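Local structure of thioredoxin domain-containing protein (Sinorhizobium meliloti, 3U5R) at residues K57-L62 and G92-A97; L76-L81 and Y121-P126; T27-I32 and V196-C201; I67-P72 and P107-E112. The protein is not functionally characterised but, as a thioredoxin-fold member of the AhpC/TSA family, probably has antioxidant or oxidoreductase activity. All coordinates share one frame; numbering follows the deposited sequence.

Interaction 1: residues K57-L62 and G92-A97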
loop_
_atom_site.group_PDB
_atom_site.type_symbol
_atom_site.label_atom_id
_atom_site.label_comp_id
_atom_site.label_asym_id
_atom_site.label_seq_id
_atom_site.Cartn_x
_atom_site.Cartn_y
_atom_site.Cartn_z
ATOM N N LYS A 57 -7.213 -5.454 13.688
ATOM C CA LYS A 57 -6.425 -6.123 14.749
ATOM C C LYS A 57 -6.452 -7.663 14.661
ATOM O O LYS A 57 -5.498 -8.362 15.021
ATOM C CB LYS A 57 -6.922 -5.626 16.122
ATOM C CG LYS A 57 -6.153 -6.156 17.365
ATOM C CD LYS A 57 -6.852 -5.775 18.736
ATOM C CE LYS A 57 -8.293 -6.417 18.896
ATOM N NZ LYS A 57 -9.451 -5.520 18.483
ATOM N N ASP A 58 -7.543 -8.211 14.179
ATOM C CA ASP A 58 -7.652 -9.648 14.121
ATOM C C ASP A 58 -6.920 -10.300 12.938
ATOM O O ASP A 58 -6.843 -11.507 12.913
ATOM C CB ASP A 58 -9.121 -10.048 14.104
ATOM C CG ASP A 58 -9.837 -9.700 15.439
ATOM O OD1 ASP A 58 -9.182 -9.645 16.535
ATOM O OD2 ASP A 58 -11.065 -9.442 15.372
ATOM N N SER A 59 -6.394 -9.527 11.971
ATOM C CA SER A 59 -5.670 -10.108 10.856
ATOM C C SER A 59 -4.201 -10.253 11.225
ATOM O O SER A 59 -3.557 -9.259 11.547
ATOM C CB SER A 59 -5.789 -9.251 9.595
ATOM O OG SER A 59 -7.154 -9.091 9.238
ATOM N N PRO A 60 -3.645 -11.489 11.180
ATOM C CA PRO A 60 -2.210 -11.658 11.538
ATOM C C PRO A 60 -1.276 -10.915 10.596
ATOM O O PRO A 60 -0.202 -10.437 11.036
ATOM C CB PRO A 60 -1.988 -13.192 11.475
ATOM C CG PRO A 60 -3.206 -13.699 10.538
ATOM C CD PRO A 60 -4.332 -12.769 10.931
ATOM N N ALA A 61 -1.642 -10.741 9.308
ATOM C CA ALA A 61 -0.797 -9.894 8.453
ATOM C C ALA A 61 -1.506 -8.625 8.037
ATOM O O ALA A 61 -2.722 -8.664 7.695
ATOM C CB ALA A 61 -0.290 -10.673 7.157
ATOM N N LEU A 62 -0.757 -7.507 7.957
ATOM C CA LEU A 62 -1.358 -6.242 7.568
ATOM C C LEU A 62 -0.464 -5.557 6.551
ATOM O O LEU A 62 0.753 -5.310 6.817
ATOM C CB LEU A 62 -1.620 -5.314 8.783
ATOM C CG LEU A 62 -1.886 -3.842 8.392
ATOM C CD1 LEU A 62 -3.347 -3.730 7.867
ATOM C CD2 LEU A 62 -1.719 -2.876 9.590
ATOM N N GLY A 92 -6.118 -14.245 6.294
ATOM C CA GLY A 92 -5.549 -13.584 7.443
ATOM C C GLY A 92 -4.768 -12.332 7.058
ATOM O O GLY A 92 -4.223 -11.694 7.929
ATOM N N LEU A 93 -4.812 -11.921 5.780
ATOM C CA LEU A 93 -4.222 -10.643 5.385
ATOM C C LEU A 93 -5.271 -9.507 5.366
ATOM O O LEU A 93 -6.332 -9.675 4.744
ATOM C CB LEU A 93 -3.630 -10.781 3.994
ATOM C CG LEU A 93 -3.140 -9.467 3.454
ATOM C CD1 LEU A 93 -1.799 -9.159 4.151
ATOM C CD2 LEU A 93 -2.964 -9.597 1.977
ATOM N N ALA A 94 -4.993 -8.403 6.058
ATOM C CA ALA A 94 -5.709 -7.160 5.893
ATOM C C ALA A 94 -4.898 -6.254 4.979
ATOM O O ALA A 94 -3.680 -6.155 5.131
ATOM C CB ALA A 94 -5.922 -6.472 7.249
ATOM N N VAL A 95 -5.554 -5.586 4.037
ATOM C CA VAL A 95 -4.884 -4.599 3.180
ATOM C C VAL A 95 -5.499 -3.274 3.404
ATOM O O VAL A 95 -6.740 -3.123 3.426
ATOM C CB VAL A 95 -4.977 -4.946 1.653
ATOM C CG1 VAL A 95 -4.402 -3.821 0.773
ATOM C CG2 VAL A 95 -4.256 -6.301 1.337
ATOM N N VAL A 96 -4.659 -2.247 3.599
ATOM C CA VAL A 96 -5.199 -0.875 3.650
ATOM C C VAL A 96 -4.433 -0.081 2.674
ATOM O O VAL A 96 -3.189 -0.016 2.817
ATOM C CB VAL A 96 -5.092 -0.247 5.052
ATOM C CG1 VAL A 96 -3.698 -0.454 5.622
ATOM C CG2 VAL A 96 -5.441 1.233 5.000
ATOM N N ALA A 97 -5.130 0.593 1.746
ATOM C CA ALA A 97 -4.476 1.496 0.826
ATOM C C ALA A 97 -4.700 2.942 1.165
ATOM O O ALA A 97 -5.776 3.285 1.609
ATOM C CB ALA A 97 -4.971 1.226 -0.639
#

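Interaction 2: residues L76-L81 and Y121-P126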
loop_
_atom_site.group_PDB
_atom_site.type_symbol
_atom_site.label_atom_id
_atom_site.label_comp_id
_atom_site.label_asym_id
_atom_site.label_seq_id
_atom_site.Cartn_x
_atom_site.Cartn_y
_atom_site.Cartn_z
ATOM N N LEU A 76 0.014 0.220 -13.678
ATOM C CA LEU A 76 0.552 -1.113 -13.983
ATOM C C LEU A 76 0.011 -2.301 -13.119
ATOM O O LEU A 76 -0.236 -3.405 -13.649
ATOM C CB LEU A 76 2.081 -1.081 -13.888
ATOM C CG LEU A 76 2.783 -2.388 -14.222
ATOM C CD1 LEU A 76 2.845 -2.710 -15.743
ATOM C CD2 LEU A 76 4.184 -2.289 -13.638
ATOM N N ILE A 77 -0.141 -2.126 -11.801
ATOM C CA ILE A 77 -0.381 -3.261 -10.920
ATOM C C ILE A 77 -1.804 -3.192 -10.337
ATOM O O ILE A 77 -2.161 -3.929 -9.436
ATOM C CB ILE A 77 0.595 -3.243 -9.749
ATOM C CG1 ILE A 77 0.401 -1.906 -8.991
ATOM C CG2 ILE A 77 2.019 -3.373 -10.231
ATOM C CD1 ILE A 77 1.175 -1.874 -7.692
ATOM N N ARG A 78 -2.629 -2.282 -10.779
ATOM C CA ARG A 78 -3.897 -2.074 -10.140
ATOM C C ARG A 78 -4.860 -3.276 -10.188
ATOM O O ARG A 78 -5.414 -3.663 -9.201
ATOM C CB ARG A 78 -4.479 -0.752 -10.599
ATOM C CG ARG A 78 -5.888 -0.648 -10.823
ATOM C CD ARG A 78 -6.142 0.147 -12.112
ATOM N NE ARG A 78 -6.033 1.571 -11.971
ATOM C CZ ARG A 78 -6.089 2.441 -12.954
ATOM N NH1 ARG A 78 -6.206 2.065 -14.201
ATOM N NH2 ARG A 78 -6.002 3.705 -12.671
ATOM N N GLU A 79 -4.956 -3.898 -11.329
ATOM C CA GLU A 79 -5.747 -5.084 -11.436
ATOM C C GLU A 79 -5.180 -6.229 -10.551
ATOM O O GLU A 79 -5.885 -6.921 -9.934
ATOM C CB GLU A 79 -5.865 -5.476 -12.888
ATOM C CG GLU A 79 -6.655 -4.488 -13.735
ATOM C CD GLU A 79 -5.872 -3.212 -14.155
ATOM O OE1 GLU A 79 -4.630 -3.111 -13.982
ATOM O OE2 GLU A 79 -6.549 -2.284 -14.672
ATOM N N ALA A 80 -3.877 -6.382 -10.550
ATOM C CA ALA A 80 -3.189 -7.358 -9.761
ATOM C C ALA A 80 -3.329 -7.128 -8.277
ATOM O O ALA A 80 -3.448 -8.013 -7.564
ATOM C CB ALA A 80 -1.815 -7.445 -10.134
ATOM N N LEU A 81 -3.327 -5.904 -7.867
ATOM C CA LEU A 81 -3.454 -5.614 -6.460
ATOM C C LEU A 81 -4.856 -5.978 -5.948
ATOM O O LEU A 81 -5.012 -6.496 -4.837
ATOM C CB LEU A 81 -3.202 -4.132 -6.268
ATOM C CG LEU A 81 -3.314 -3.572 -4.841
ATOM C CD1 LEU A 81 -2.319 -4.341 -3.945
ATOM C CD2 LEU A 81 -2.946 -2.038 -4.894
ATOM N N TYR A 121 -12.179 -0.381 -10.240
ATOM C CA TYR A 121 -11.204 -1.465 -10.267
ATOM C C TYR A 121 -11.491 -2.607 -9.289
ATOM O O TYR A 121 -10.685 -3.525 -9.174
ATOM C CB TYR A 121 -9.763 -0.910 -10.170
ATOM C CG TYR A 121 -9.512 0.007 -11.311
ATOM C CD1 TYR A 121 -9.271 -0.515 -12.594
ATOM C CD2 TYR A 121 -9.611 1.373 -11.159
ATOM C CE1 TYR A 121 -9.123 0.315 -13.692
ATOM C CE2 TYR A 121 -9.442 2.217 -12.234
ATOM C CZ TYR A 121 -9.190 1.666 -13.512
ATOM O OH TYR A 121 -9.009 2.474 -14.602
ATOM N N GLY A 122 -12.628 -2.554 -8.612
ATOM C CA GLY A 122 -13.082 -3.680 -7.770
ATOM C C GLY A 122 -12.221 -3.839 -6.486
ATOM O O GLY A 122 -11.971 -4.954 -6.018
ATOM N N TYR A 123 -11.756 -2.726 -5.923
ATOM C CA TYR A 123 -10.885 -2.846 -4.729
ATOM C C TYR A 123 -11.735 -3.346 -3.552
ATOM O O TYR A 123 -12.614 -2.617 -3.097
ATOM C CB TYR A 123 -10.331 -1.436 -4.401
ATOM C CG TYR A 123 -9.215 -0.917 -5.302
ATOM C CD1 TYR A 123 -8.547 -1.762 -6.224
ATOM C CD2 TYR A 123 -8.762 0.358 -5.163
ATOM C CE1 TYR A 123 -7.436 -1.305 -6.987
ATOM C CE2 TYR A 123 -7.675 0.861 -5.957
ATOM C CZ TYR A 123 -7.031 0.029 -6.859
ATOM O OH TYR A 123 -5.969 0.548 -7.606
ATOM N N GLY A 124 -11.468 -4.548 -3.056
ATOM C CA GLY A 124 -12.148 -5.035 -1.874
ATOM C C GLY A 124 -11.611 -4.462 -0.541
ATOM O O GLY A 124 -12.264 -4.563 0.499
ATOM N N PHE A 125 -10.444 -3.862 -0.572
ATOM C CA PHE A 125 -9.778 -3.363 0.679
ATOM C C PHE A 125 -10.146 -1.886 0.878
ATOM O O PHE A 125 -10.505 -1.188 -0.086
ATOM C CB PHE A 125 -8.263 -3.461 0.529
ATOM C CG PHE A 125 -7.772 -2.988 -0.815
ATOM C CD1 PHE A 125 -7.580 -3.879 -1.839
ATOM C CD2 PHE A 125 -7.502 -1.636 -1.035
ATOM C CE1 PHE A 125 -7.091 -3.461 -3.108
ATOM C CE2 PHE A 125 -6.985 -1.177 -2.306
ATOM C CZ PHE A 125 -6.828 -2.114 -3.365
ATOM N N PRO A 126 -10.079 -1.415 2.121
ATOM C CA PRO A 126 -10.319 0.007 2.246
ATOM C C PRO A 126 -9.222 0.879 1.523
ATOM O O PRO A 126 -8.009 0.602 1.628
ATOM C CB PRO A 126 -10.323 0.219 3.775
ATOM C CG PRO A 126 -9.440 -1.003 4.312
ATOM C CD PRO A 126 -9.909 -2.108 3.426
#

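Interaction 3: residues T27-I32 and V196-C201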
loop_
_atom_site.group_PDB
_atom_site.type_symbol
_atom_site.label_atom_id
_atom_site.label_comp_id
_atom_site.label_asym_id
_atom_site.label_seq_id
_atom_site.Cartn_x
_atom_site.Cartn_y
_atom_site.Cartn_z
ATOM N N THR A 27 10.983 8.125 -7.813
ATOM C CA THR A 27 11.938 7.810 -6.717
ATOM C C THR A 27 11.701 6.404 -6.230
ATOM O O THR A 27 10.632 5.819 -6.483
ATOM C CB THR A 27 11.750 8.590 -5.381
ATOM O OG1 THR A 27 10.588 9.408 -5.398
ATOM C CG2 THR A 27 13.054 9.315 -4.883
ATOM N N GLN A 28 12.707 5.892 -5.523
ATOM C CA GLN A 28 12.657 4.621 -4.822
ATOM C C GLN A 28 12.072 4.815 -3.445
ATOM O O GLN A 28 12.231 5.876 -2.842
ATOM C CB GLN A 28 14.063 4.041 -4.584
ATOM C CG GLN A 28 14.932 3.879 -5.781
ATOM C CD GLN A 28 16.108 2.907 -5.512
ATOM O OE1 GLN A 28 16.631 2.830 -4.386
ATOM N NE2 GLN A 28 16.496 2.145 -6.543
ATOM N N SER A 29 11.499 3.753 -2.901
ATOM C CA SER A 29 11.036 3.784 -1.518
ATOM C C SER A 29 12.286 4.028 -0.631
ATOM O O SER A 29 13.427 3.758 -1.075
ATOM C CB SER A 29 10.348 2.487 -1.152
ATOM O OG SER A 29 11.118 1.370 -1.575
ATOM N N ASN A 30 12.060 4.563 0.561
ATOM C CA ASN A 30 13.101 4.699 1.582
ATOM C C ASN A 30 13.610 3.384 2.172
ATOM O O ASN A 30 12.902 2.372 2.131
ATOM C CB ASN A 30 12.608 5.602 2.711
ATOM C CG ASN A 30 12.448 7.077 2.271
ATOM O OD1 ASN A 30 13.247 7.587 1.467
ATOM N ND2 ASN A 30 11.457 7.780 2.847
ATOM N N SER A 31 14.835 3.402 2.743
ATOM C CA SER A 31 15.359 2.290 3.578
ATOM C C SER A 31 14.828 2.426 4.968
ATOM O O SER A 31 15.329 3.204 5.786
ATOM C CB SER A 31 16.864 2.308 3.705
ATOM O OG SER A 31 17.383 2.413 2.402
ATOM N N ILE A 32 13.814 1.667 5.248
ATOM C CA ILE A 32 13.177 1.750 6.530
ATOM C C ILE A 32 13.626 0.500 7.223
ATOM O O ILE A 32 13.611 -0.604 6.639
ATOM C CB ILE A 32 11.632 1.738 6.376
ATOM C CG1 ILE A 32 11.162 2.874 5.430
ATOM C CG2 ILE A 32 10.966 1.780 7.752
ATOM C CD1 ILE A 32 11.019 4.255 6.112
ATOM N N VAL A 196 13.760 -5.825 -2.755
ATOM C CA VAL A 196 14.077 -4.737 -3.710
ATOM C C VAL A 196 13.179 -3.544 -3.456
ATOM O O VAL A 196 11.970 -3.711 -3.348
ATOM C CB VAL A 196 13.871 -5.253 -5.117
ATOM C CG1 VAL A 196 14.186 -4.119 -6.163
ATOM C CG2 VAL A 196 14.736 -6.608 -5.317
ATOM N N PRO A 197 13.742 -2.337 -3.419
ATOM C CA PRO A 197 12.919 -1.164 -3.165
ATOM C C PRO A 197 11.869 -0.953 -4.285
ATOM O O PRO A 197 12.178 -1.221 -5.439
ATOM C CB PRO A 197 13.914 0.007 -3.182
ATOM C CG PRO A 197 15.309 -0.652 -2.940
ATOM C CD PRO A 197 15.215 -2.067 -3.434
ATOM N N SER A 198 10.664 -0.454 -3.960
ATOM C CA SER A 198 9.742 -0.178 -5.057
ATOM C C SER A 198 10.190 1.121 -5.683
ATOM O O SER A 198 10.952 1.894 -5.092
ATOM C CB SER A 198 8.284 -0.036 -4.563
ATOM O OG SER A 198 8.223 0.980 -3.578
ATOM N N ILE A 199 9.684 1.367 -6.879
ATOM C CA ILE A 199 9.927 2.588 -7.622
ATOM C C ILE A 199 8.602 3.134 -7.986
ATOM O O ILE A 199 7.708 2.369 -8.378
ATOM C CB ILE A 199 10.604 2.259 -8.934
ATOM C CG1 ILE A 199 11.942 1.581 -8.640
ATOM C CG2 ILE A 199 10.798 3.575 -9.807
ATOM C CD1 ILE A 199 13.054 2.543 -8.297
ATOM N N GLY A 200 8.440 4.445 -7.873
ATOM C CA GLY A 200 7.226 5.062 -8.465
ATOM C C GLY A 200 7.308 6.572 -8.613
ATOM O O GLY A 200 8.352 7.150 -8.449
ATOM N N CYS A 201 6.173 7.216 -8.849
ATOM C CA CYS A 201 6.083 8.628 -8.757
ATOM C C CYS A 201 6.265 9.053 -7.315
ATOM O O CYS A 201 5.687 8.418 -6.420
ATOM C CB CYS A 201 4.689 9.019 -9.208
ATOM S SG CYS A 201 4.541 8.670 -11.057
#

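Interaction 4: residues I67-P72 and P107-E112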
loop_
_atom_site.group_PDB
_atom_site.type_symbol
_atom_site.label_atom_id
_atom_site.label_comp_id
_atom_site.label_asym_id
_atom_site.label_seq_id
_atom_site.Cartn_x
_atom_site.Cartn_y
_atom_site.Cartn_z
ATOM N N ILE A 67 -0.677 4.400 -2.482
ATOM C CA ILE A 67 -0.855 4.351 -3.916
ATOM C C ILE A 67 -1.429 5.689 -4.439
ATOM O O ILE A 67 -1.477 6.673 -3.714
ATOM C CB ILE A 67 -1.737 3.131 -4.320
ATOM C CG1 ILE A 67 -3.123 3.192 -3.671
ATOM C CG2 ILE A 67 -1.093 1.860 -3.917
ATOM C CD1 ILE A 67 -4.017 2.111 -4.263
ATOM N N SER A 68 -1.904 5.692 -5.678
ATOM C CA SER A 68 -2.299 6.885 -6.366
ATOM C C SER A 68 -3.356 6.417 -7.430
ATOM O O SER A 68 -3.420 5.217 -7.765
ATOM C CB SER A 68 -1.065 7.505 -7.067
ATOM O OG SER A 68 -1.438 8.236 -8.240
ATOM N N ASN A 69 -4.202 7.336 -7.875
ATOM C CA ASN A 69 -5.166 7.047 -8.927
ATOM C C ASN A 69 -4.603 7.165 -10.359
ATOM O O ASN A 69 -5.224 6.628 -11.290
ATOM C CB ASN A 69 -6.392 7.993 -8.808
ATOM C CG ASN A 69 -7.149 7.771 -7.495
ATOM O OD1 ASN A 69 -7.162 6.626 -6.956
ATOM N ND2 ASN A 69 -7.701 8.838 -6.940
ATOM N N ARG A 70 -3.483 7.852 -10.547
ATOM C CA ARG A 70 -2.976 8.088 -11.898
ATOM C C ARG A 70 -1.492 7.796 -12.130
ATOM O O ARG A 70 -1.078 7.659 -13.280
ATOM C CB ARG A 70 -3.300 9.529 -12.364
ATOM C CG ARG A 70 -3.140 9.745 -13.939
ATOM C CD ARG A 70 -4.248 10.674 -14.599
ATOM N NE ARG A 70 -3.842 11.275 -15.898
ATOM C CZ ARG A 70 -3.879 10.671 -17.104
ATOM N NH1 ARG A 70 -4.303 9.412 -17.232
ATOM N NH2 ARG A 70 -3.488 11.329 -18.208
ATOM N N CYS A 71 -0.692 7.672 -11.074
ATOM C CA CYS A 71 0.697 7.232 -11.242
ATOM C C CYS A 71 0.836 5.946 -12.169
ATOM O O CYS A 71 0.242 4.929 -11.889
ATOM C CB CYS A 71 1.307 6.951 -9.836
ATOM S SG CYS A 71 2.909 6.121 -9.994
ATOM N N PRO A 72 1.621 5.992 -13.297
ATOM C CA PRO A 72 1.850 4.798 -14.184
ATOM C C PRO A 72 2.375 3.567 -13.473
ATOM O O PRO A 72 2.052 2.420 -13.847
ATOM C CB PRO A 72 2.910 5.265 -15.186
ATOM C CG PRO A 72 2.780 6.762 -15.182
ATOM C CD PRO A 72 2.354 7.179 -13.793
ATOM N N PRO A 107 -5.918 16.959 -9.004
ATOM C CA PRO A 107 -7.375 16.786 -8.807
ATOM C C PRO A 107 -7.811 15.361 -9.012
ATOM O O PRO A 107 -8.866 14.984 -8.586
ATOM C CB PRO A 107 -8.016 17.654 -9.960
ATOM C CG PRO A 107 -6.978 18.519 -10.404
ATOM C CD PRO A 107 -5.625 17.882 -10.118
ATOM N N GLU A 108 -7.049 14.581 -9.752
ATOM C CA GLU A 108 -7.392 13.175 -9.963
ATOM C C GLU A 108 -7.182 12.339 -8.648
ATOM O O GLU A 108 -7.591 11.180 -8.578
ATOM C CB GLU A 108 -6.571 12.626 -11.129
ATOM C CG GLU A 108 -5.067 12.687 -10.847
ATOM C CD GLU A 108 -4.295 13.910 -11.483
ATOM O OE1 GLU A 108 -4.728 15.092 -11.341
ATOM O OE2 GLU A 108 -3.189 13.656 -12.062
ATOM N N GLU A 109 -6.615 12.977 -7.607
ATOM C CA GLU A 109 -6.271 12.332 -6.296
ATOM C C GLU A 109 -7.247 12.690 -5.173
ATOM O O GLU A 109 -7.024 12.348 -3.996
ATOM C CB GLU A 109 -4.838 12.698 -5.855
ATOM C CG GLU A 109 -3.777 12.405 -6.918
ATOM C CD GLU A 109 -3.489 10.895 -7.147
ATOM O OE1 GLU A 109 -4.401 10.046 -7.051
ATOM O OE2 GLU A 109 -2.321 10.547 -7.472
ATOM N N THR A 110 -8.381 13.304 -5.508
ATOM C CA THR A 110 -9.391 13.599 -4.461
ATOM C C THR A 110 -10.019 12.324 -3.809
ATOM O O THR A 110 -10.087 11.216 -4.394
ATOM C CB THR A 110 -10.521 14.453 -5.019
ATOM O OG1 THR A 110 -11.205 13.683 -5.996
ATOM C CG2 THR A 110 -10.015 15.768 -5.646
ATOM N N LEU A 111 -10.498 12.493 -2.581
ATOM C CA LEU A 111 -11.244 11.447 -1.896
ATOM C C LEU A 111 -12.397 10.933 -2.815
ATOM O O LEU A 111 -12.644 9.723 -2.958
ATOM C CB LEU A 111 -11.803 12.043 -0.565
ATOM C CG LEU A 111 -12.634 11.029 0.262
ATOM C CD1 LEU A 111 -11.838 9.713 0.401
ATOM C CD2 LEU A 111 -13.000 11.590 1.608
ATOM N N GLU A 112 -13.057 11.838 -3.517
ATOM C CA GLU A 112 -14.127 11.457 -4.409
ATOM C C GLU A 112 -13.613 10.526 -5.519
ATOM O O GLU A 112 -14.217 9.550 -5.783
ATOM C CB GLU A 112 -14.764 12.725 -4.993
ATOM C CG GLU A 112 -15.940 12.551 -5.857
ATOM C CD GLU A 112 -15.577 12.075 -7.218
ATOM O OE1 GLU A 112 -14.678 12.641 -7.838
ATOM O OE2 GLU A 112 -16.158 11.089 -7.659
#

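Interaction 1: residues K57-L62 and G92-A97
Ala61 pairs through its backbone with Gly92 and Ala94. Ala61 N donates to Gly92 O at 3.1 Å, and Ala61 O receives Ala94 N at 2.8 Å, so both the N-H and the carbonyl of Ala61 are used. Two CA-H...O contacts reinforce this pairing, from Leu93 CA to Ala61 O and from Leu62 CA to Ala94 O. The register is parallel: Ala61 lies beside Leu93 and Leu62 beside Ala94. These are the opening residues of strands 61-66 and 93-99, adjacent in the central sheet of the thioredoxin fold and linked by a beta-alpha-beta crossover that includes helix 78-88. The apolar contacts divide by face. On the Ala61 face, Leu93 CD1 meets Ala61 CB at 3.7 Å; helix 78-88 packs against Leu93 there and helix 176-186 against Ala61. On the other face Leu62 has CG anti to its backbone N (chi1 164°), which carries CD1 over the neighbouring strand, 3.8 Å from Ala94 CB and 4.0 Å from Val96 CG1. Just ahead of the strand, the contacts are van der Waals. Ser59 OG rests 3.5 Å from Ala94 CB, while the Pro60 ring, which also touches Leu186, sits against the carbonyl of Gly92 with its CD 3.2 Å from Gly92 O. Replacing Pro60 with an alanine takes away CG and CD and would probably open a gap beside Gly92, with Leu186 losing part of its cover. Gly92, at phi 119°, has its CA close to that ring, where a CB would collide with Pro60 CG.

Interaction 2: residues L76-L81 and Y121-P126
Arg78 lays its side chain, from CG outward, along one face of the Tyr121 ring. Arg78 CD stands over the ring centre, 3.3 Å from the centroid of Tyr121, a close CH-pi contact. Further out the guanidinium lies nearly flat on the ring, planes 16° apart, with Arg78 CZ 3.7 Å from the centroid of Tyr121 in a cation-pi stack. To reach this position the chain takes an unusual path: chi1 at 142° falls short of a fully anti CG, and further bends at chi2 and chi3 turn the guanidinium down onto the ring. Arg78 NH1 ends 2.9 Å from Tyr121 OH, but at an angle too poor for a hydrogen bond; its NH2 has a long, weak ion pair with Glu117. Glu79 reaches the same ring obliquely, on the side Arg78 occupies, its carboxylate almost perpendicular to it and OE2 3.8 Å from Tyr121 CE1. The contact sets the start of helix 78-88 against the turn that leaves helix 111-121 for edge strand 127-129, within the alpha/beta layering of the thioredoxin fold. An alanine in place of Tyr121 is likely to leave the Arg78 guanidinium without its flat support, freer to turn and held chiefly by the weak pair with Glu117. Tyr123 points its hydroxyl at the root of the same arginine, OH lying 3.4 Å from Arg78 CG, while Arg78 O approaches the edge of the Tyr123 ring. Phe125, with CG wedged between backbone N and carbonyl carbon (chi1 44°), lays its CZ over a face of Tyr123 and meets Leu81 CG at 4.1 Å.

Interaction 3: residues T27-I32 and V196-C201
The planar amide of Gln28 rests beside Pro197 and Ile199. Gln28 and Pro197 run side by side and point the same way, with Gln28 OE1 4.0 Å from Pro197 CG. The amide's other end, NE2, comes 3.9 Å from Ile199 CD1, and that methyl presses closer still on the Gln28 stem, 3.4 Å from CG. These contacts ride on a short antiparallel pairing. Thr27 and Gly200 are its hydrogen-bonded pair, each N giving to the other's O at 2.9 Å (Thr27 N to Gly200 O, Gly200 N to Thr27 O); Gln28 and Ile199 form the non-hydrogen-bonded pair, brought together with a CA-CA distance of 4.4 Å. One step further Ser29 N donates to Ser198 O, but the return bond is made by a side chain. With chi1 at 47°, Ser29 OG turns back and accepts a weak bond from Ser198 N at 3.0 Å, standing in for a backbone carbonyl as the ladder ends. Ser198 OG looks elsewhere, bonding to Pro145 O. The pairing draws the start of the modelled chain onto strand 199-202, which lies between 27-28 and 143-144 in a three-stranded antiparallel sheet. Ser29 also packs on Asp146 and His159 of strands 146-150 and 156-160 in the neighbouring mixed sheet, and Cys201 touches Thr144 of strand 143-144.

Interaction 4: residues I67-P72 and P107-E112
Ser68 and Asn69, in the loop from strand 61-66 to helix 72-75, meet Glu109, which lies just ahead of helix 111-121. The loop is the place where thioredoxin-fold proteins of the AhpC/TSA family usually carry their reactive cysteine; Cys71 occupies the N-cap here, though its role in this protein is not established. The Glu109 carboxylate takes two donors from the loop, one on each oxygen and both on syn lone pairs: Ser68 OG gives to OE2 at 2.6 Å, and Asn69 N to OE1 at 2.8 Å. A bend at chi2 (-71°) swings the carboxylate across to them. Glu109 OE1 also receives Asn99 ND2. Ser68 OG works in both directions. While donating to Glu109 it accepts from Arg70 N and, at 3.0 Å, from Cys71 N, an ST turn and ST motif that fold the chain up to the cysteine; Glu109 thus helps to orient the serine that shapes this turn. The Asn69 side chain runs antiparallel to that of Glu109 and sends ND2 to Glu108 O at 2.9 Å, nearly in its own amide plane and on a lone pair of the carbonyl, while its OD1 is taken by Tyr127 OH. Toward the surface, Arg70 CB packs on Glu108 CG at 3.9 Å, the side chains roughly perpendicular, with Arg70 NE 4.6 Å from Glu108 OE2, too far for a salt bridge.

Interactions 1, 2 and 4 interleave along the chain, and the Ala97 end of interaction 1 touches both of the others. Interaction 1 passes to interaction 2 through Ala97 N, probably hydrogen-bonded to Pro126 O at 2.9 Å, and to interaction 4 through Ala97 CB, 3.9 Å from Ile67 CD1. Interactions 2 and 4 have centres about 13 Å apart and meet where Arg78 NH2 packs 3.3 Å from Asn69 O. Interaction 3 encloses the others in sequence. It reaches the loop of interaction 4 with Cys201 SG 3.2 Å from Cys71 SG, too long for a disulfide, beside the probable reactive region; interaction 1 lies across the chain's centre, about 22 Å from interaction 3 between centres.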